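Local coordinates for gamma-glutamyltranspeptidase (Streptomyces lincolnensis, PDB 6J3A), which probably cleaves or transfers gamma-glutamyl-type groups, as an LmbA-like homologue of the gamma-glutamyltranspeptidases in the N-terminal nucleophile hydrolase clan, at residues A[314-326]-A[469-481]. Residues are numbered along the deposited sequence; the frame is centred on the assembly and turned at random.
Sequences ADREAWYGDAAEV and LPNSLTPGRRPRT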
loop_
_atom_site.group_PDB
_atom_site.type_symbol
_atom_site.label_atom_id
_atom_site.label_comp_id
_atom_site.label_asym_id
_atom_site.label_seq_id
_atom_site.Cartn_x
_atom_site.Cartn_y
_atom_site.Cartn_z
ATOM N N ALA A 314 21.840 24.772 -15.767
ATOM C CA ALA A 314 22.829 25.818 -15.989
ATOM C C ALA A 314 22.315 27.163 -15.524
ATOM O O ALA A 314 23.033 27.923 -14.875
ATOM C CB ALA A 314 23.184 25.881 -17.466
ATOM N N ASP A 315 21.066 27.440 -15.874
ATOM C CA ASP A 315 20.399 28.679 -15.474
ATOM C C ASP A 315 20.174 28.694 -13.968
ATOM O O ASP A 315 20.346 29.726 -13.336
ATOM C CB ASP A 315 19.070 28.871 -16.225
ATOM C CG ASP A 315 19.238 29.570 -17.587
ATOM O OD1 ASP A 315 20.347 30.071 -17.911
ATOM O OD2 ASP A 315 18.225 29.635 -18.333
ATOM N N ARG A 316 19.805 27.542 -13.403
ATOM C CA ARG A 316 19.715 27.372 -11.948
ATOM C C ARG A 316 21.012 27.782 -11.227
ATOM O O ARG A 316 20.991 28.558 -10.270
ATOM C CB ARG A 316 19.370 25.932 -11.601
ATOM C CG ARG A 316 19.150 25.695 -10.114
ATOM C CD ARG A 316 19.174 24.222 -9.757
ATOM N NE ARG A 316 20.535 23.716 -9.554
ATOM C CZ ARG A 316 20.847 22.550 -8.987
ATOM N NH1 ARG A 316 22.123 22.199 -8.857
ATOM N NH2 ARG A 316 19.902 21.739 -8.529
ATOM N N GLU A 317 22.128 27.244 -11.703
ATOM C CA GLU A 317 23.441 27.529 -11.127
ATOM C C GLU A 317 23.858 28.992 -11.261
ATOM O O GLU A 317 24.376 29.596 -10.315
ATOM C CB GLU A 317 24.508 26.658 -11.795
ATOM C CG GLU A 317 25.872 26.728 -11.118
ATOM C CD GLU A 317 25.788 26.416 -9.637
ATOM O OE1 GLU A 317 25.191 25.378 -9.286
ATOM O OE2 GLU A 317 26.281 27.216 -8.823
ATOM N N ALA A 318 23.663 29.532 -12.456
ATOM C CA ALA A 318 24.003 30.924 -12.763
ATOM C C ALA A 318 23.137 31.949 -12.045
ATOM O O ALA A 318 23.651 32.958 -11.573
ATOM C CB ALA A 318 23.926 31.159 -14.264
ATOM N N TRP A 319 21.836 31.693 -11.975
ATOM C CA TRP A 319 20.865 32.723 -11.598
ATOM C C TRP A 319 20.151 32.526 -10.261
ATOM O O TRP A 319 19.693 33.510 -9.677
ATOM C CB TRP A 319 19.847 32.916 -12.736
ATOM C CG TRP A 319 20.530 33.304 -14.023
ATOM C CD1 TRP A 319 20.648 32.553 -15.157
ATOM C CD2 TRP A 319 21.233 34.516 -14.270
ATOM N NE1 TRP A 319 21.364 33.235 -16.106
ATOM C CE2 TRP A 319 21.744 34.442 -15.583
ATOM C CE3 TRP A 319 21.480 35.670 -13.506
ATOM C CZ2 TRP A 319 22.487 35.478 -16.154
ATOM C CZ3 TRP A 319 22.219 36.696 -14.063
ATOM C CH2 TRP A 319 22.713 36.595 -15.381
ATOM N N TYR A 320 20.060 31.289 -9.760
ATOM C CA TYR A 320 19.208 31.022 -8.579
ATOM C C TYR A 320 19.950 31.265 -7.287
ATOM O O TYR A 320 21.171 31.123 -7.206
ATOM C CB TYR A 320 18.642 29.604 -8.549
ATOM C CG TYR A 320 17.625 29.250 -9.620
ATOM C CD1 TYR A 320 17.618 29.869 -10.880
ATOM C CD2 TYR A 320 16.694 28.233 -9.392
ATOM C CE1 TYR A 320 16.710 29.498 -11.858
ATOM C CE2 TYR A 320 15.784 27.858 -10.370
ATOM C CZ TYR A 320 15.799 28.491 -11.603
ATOM O OH TYR A 320 14.896 28.128 -12.576
ATOM N N GLY A 321 19.174 31.602 -6.265
ATOM C CA GLY A 321 19.713 31.902 -4.950
ATOM C C GLY A 321 18.842 32.896 -4.218
ATOM O O GLY A 321 17.759 33.255 -4.686
ATOM N N ASP A 322 19.317 33.320 -3.051
ATOM C CA ASP A 322 18.629 34.329 -2.239
ATOM C C ASP A 322 19.511 35.529 -1.863
ATOM O O ASP A 322 19.078 36.376 -1.079
ATOM C CB ASP A 322 18.084 33.681 -0.966
ATOM C CG ASP A 322 16.974 34.489 -0.315
ATOM O OD1 ASP A 322 16.112 35.047 -1.038
ATOM O OD2 ASP A 322 16.951 34.541 0.935
ATOM N N ALA A 323 20.715 35.626 -2.439
ATOM C CA ALA A 323 21.615 36.767 -2.193
ATOM C C ALA A 323 21.485 37.884 -3.238
ATOM O O ALA A 323 22.257 38.852 -3.211
ATOM C CB ALA A 323 23.062 36.297 -2.108
ATOM N N ALA A 324 20.511 37.747 -4.136
ATOM C CA ALA A 324 20.282 38.692 -5.224
ATOM C C ALA A 324 18.887 38.500 -5.806
ATOM O O ALA A 324 18.205 37.520 -5.508
ATOM C CB ALA A 324 21.330 38.505 -6.317
ATOM N N GLU A 325 18.475 39.445 -6.641
ATOM C CA GLU A 325 17.233 39.322 -7.403
ATOM C C GLU A 325 17.432 38.258 -8.494
ATOM O O GLU A 325 18.530 38.112 -9.037
ATOM C CB GLU A 325 16.827 40.675 -8.007
ATOM N N VAL A 326 16.385 37.491 -8.778
ATOM C CA VAL A 326 16.444 36.476 -9.838
ATOM C C VAL A 326 15.514 36.890 -10.984
ATOM O O VAL A 326 14.368 37.271 -10.735
ATOM C CB VAL A 326 16.066 35.070 -9.320
ATOM C CG1 VAL A 326 16.337 34.006 -10.389
ATOM C CG2 VAL A 326 16.849 34.746 -8.053
ATOM N N LEU A 469 27.627 36.695 -5.952
ATOM C CA LEU A 469 26.812 35.719 -6.700
ATOM C C LEU A 469 25.412 35.596 -6.092
ATOM O O LEU A 469 25.242 35.884 -4.904
ATOM C CB LEU A 469 27.482 34.347 -6.716
ATOM C CG LEU A 469 28.941 34.241 -7.150
ATOM C CD1 LEU A 469 29.509 32.932 -6.636
ATOM C CD2 LEU A 469 29.089 34.320 -8.660
ATOM N N PRO A 470 24.412 35.157 -6.893
ATOM C CA PRO A 470 23.046 34.971 -6.365
ATOM C C PRO A 470 22.958 34.000 -5.175
ATOM O O PRO A 470 22.106 34.186 -4.294
ATOM C CB PRO A 470 22.265 34.405 -7.568
ATOM C CG PRO A 470 23.095 34.662 -8.771
ATOM C CD PRO A 470 24.517 34.737 -8.307
ATOM N N ASN A 471 23.828 32.982 -5.180
ATOM C CA ASN A 471 23.951 31.973 -4.098
ATOM C C ASN A 471 25.268 32.061 -3.274
ATOM O O ASN A 471 25.780 31.047 -2.788
ATOM C CB ASN A 471 23.818 30.563 -4.714
ATOM C CG ASN A 471 23.572 29.471 -3.680
ATOM O OD1 ASN A 471 22.917 29.692 -2.660
ATOM N ND2 ASN A 471 24.098 28.279 -3.953
ATOM N N SER A 472 25.800 33.272 -3.126
ATOM C CA SER A 472 26.931 33.552 -2.242
ATOM C C SER A 472 26.435 33.377 -0.831
ATOM O O SER A 472 25.332 33.826 -0.523
ATOM C CB SER A 472 27.405 35.008 -2.391
ATOM O OG SER A 472 28.137 35.218 -3.588
ATOM N N LEU A 473 27.238 32.741 0.023
ATOM C CA LEU A 473 26.892 32.596 1.433
ATOM C C LEU A 473 26.663 33.988 2.012
ATOM O O LEU A 473 27.551 34.841 1.960
ATOM C CB LEU A 473 27.996 31.869 2.195
ATOM C CG LEU A 473 27.827 31.812 3.723
ATOM C CD1 LEU A 473 26.539 31.096 4.118
ATOM C CD2 LEU A 473 29.034 31.159 4.378
ATOM N N THR A 474 25.463 34.227 2.523
ATOM C CA THR A 474 25.076 35.574 2.923
ATOM C C THR A 474 24.249 35.551 4.210
ATOM O O THR A 474 23.230 34.864 4.277
ATOM C CB THR A 474 24.292 36.297 1.800
ATOM O OG1 THR A 474 25.036 36.245 0.573
ATOM C CG2 THR A 474 24.057 37.755 2.152
ATOM N N PRO A 475 24.682 36.310 5.236
ATOM C CA PRO A 475 23.902 36.451 6.481
ATOM C C PRO A 475 22.453 36.861 6.239
ATOM O O PRO A 475 22.209 37.766 5.456
ATOM C CB PRO A 475 24.631 37.563 7.231
ATOM C CG PRO A 475 26.026 37.510 6.727
ATOM C CD PRO A 475 25.969 37.025 5.307
ATOM N N GLY A 476 21.515 36.173 6.886
ATOM C CA GLY A 476 20.078 36.478 6.781
ATOM C C GLY A 476 19.407 36.017 5.492
ATOM O O GLY A 476 18.275 36.405 5.202
ATOM N N ARG A 477 20.104 35.177 4.729
ATOM C CA ARG A 477 19.638 34.691 3.437
ATOM C C ARG A 477 19.605 33.174 3.386
ATOM O O ARG A 477 20.452 32.510 3.981
ATOM C CB ARG A 477 20.564 35.216 2.351
ATOM C CG ARG A 477 20.056 36.463 1.665
ATOM C CD ARG A 477 19.471 37.495 2.602
ATOM N NE ARG A 477 19.527 38.812 1.989
ATOM C CZ ARG A 477 18.490 39.562 1.607
ATOM N NH1 ARG A 477 18.748 40.739 1.048
ATOM N NH2 ARG A 477 17.216 39.177 1.761
ATOM N N ARG A 478 18.623 32.635 2.662
ATOM C CA ARG A 478 18.499 31.186 2.522
ATOM C C ARG A 478 19.559 30.671 1.585
ATOM O O ARG A 478 19.862 31.315 0.588
ATOM C CB ARG A 478 17.169 30.747 1.923
ATOM C CG ARG A 478 15.934 31.115 2.721
ATOM C CD ARG A 478 15.323 32.365 2.147
ATOM N NE ARG A 478 13.891 32.270 1.950
ATOM C CZ ARG A 478 13.196 32.990 1.067
ATOM N NH1 ARG A 478 11.891 32.814 0.980
ATOM N NH2 ARG A 478 13.776 33.871 0.256
ATOM N N PRO A 479 20.096 29.484 1.874
ATOM C CA PRO A 479 20.876 28.854 0.827
ATOM C C PRO A 479 19.955 28.393 -0.300
ATOM O O PRO A 479 18.732 28.236 -0.116
ATOM C CB PRO A 479 21.498 27.649 1.532
ATOM C CG PRO A 479 20.526 27.307 2.601
ATOM C CD PRO A 479 19.897 28.596 3.032
ATOM N N ARG A 480 20.556 28.175 -1.455
ATOM C CA ARG A 480 19.831 27.674 -2.601
ATOM C C ARG A 480 19.513 26.199 -2.377
ATOM O O ARG A 480 20.373 25.337 -2.547
ATOM C CB ARG A 480 20.653 27.885 -3.860
ATOM C CG ARG A 480 19.849 27.822 -5.134
ATOM C CD ARG A 480 20.230 26.600 -5.921
ATOM N NE ARG A 480 21.525 26.763 -6.574
ATOM C CZ ARG A 480 22.401 25.786 -6.812
ATOM N NH1 ARG A 480 23.538 26.083 -7.434
ATOM N NH2 ARG A 480 22.175 24.523 -6.421
ATOM N N THR A 481 18.265 25.919 -2.006
ATOM C CA THR A 481 17.885 24.614 -1.433
ATOM C C THR A 481 17.323 23.661 -2.495
ATOM O O THR A 481 16.604 24.096 -3.407
ATOM C CB THR A 481 16.911 24.802 -0.240
ATOM O OG1 THR A 481 16.760 23.571 0.469
ATOM C CG2 THR A 481 15.543 25.321 -0.663
HETATM O O HOH W 1 21.317 31.413 -1.593
#
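Arg480 sets NH2 over the rim of one face of the Arg316 guanidinium, the two planes 28° apart and NH2 of Arg480 3.4 Å from NH1 of Arg316. Carboxylates flank this pair of like charges: Arg316 has a salt bridge to Asp504, while Arg480 NH1 meets Glu317 OE1 at 2.6 Å in a salt bridge whose hydrogen bond is bent and weak. The Glu317 carboxylate stands steeply to the guanidinium, and Trp464 holds its other oxygen. Arg480 NE, buried here, has no polar partner in the model. At the C-terminal end of the helix, Pro470 packs its ring on the carbonyls of Ala318 and Trp319, with CG 3.3 Å from Ala318 O. Pro470 O then takes a hydrogen bond from Ala323 N at 2.7 Å and a CA-H...O contact from Gly321 CA at 3.4 Å; a beta carbon on Gly321 would clash with that same oxygen. Asp322 OD2 accepts from Arg478 N, 3.1 Å away, through its anti lone pair in a nearly straight bond (166°), reached because chi1 of -160° turns CG away from the backbone N. OD1 forms a salt bridge with Arg478 NH2, with a hydrogen bond of 2.9 Å, in the guanidinium plane but well above the carboxylate plane. With an alanine here, Arg478 N would probably lose this acceptor and its guanidinium one carboxylate, though it also pairs with Glu258. One water joins Asp322 N, Asn471 OD1 and Arg478 O. Loop 469-481, with its type I turn (Leu469 to Ser472), thus packs against the C-terminal end of helix 299-319 and the loop after it, within the Ntn-hydrolase fold of the gamma-glutamyltranspeptidase family.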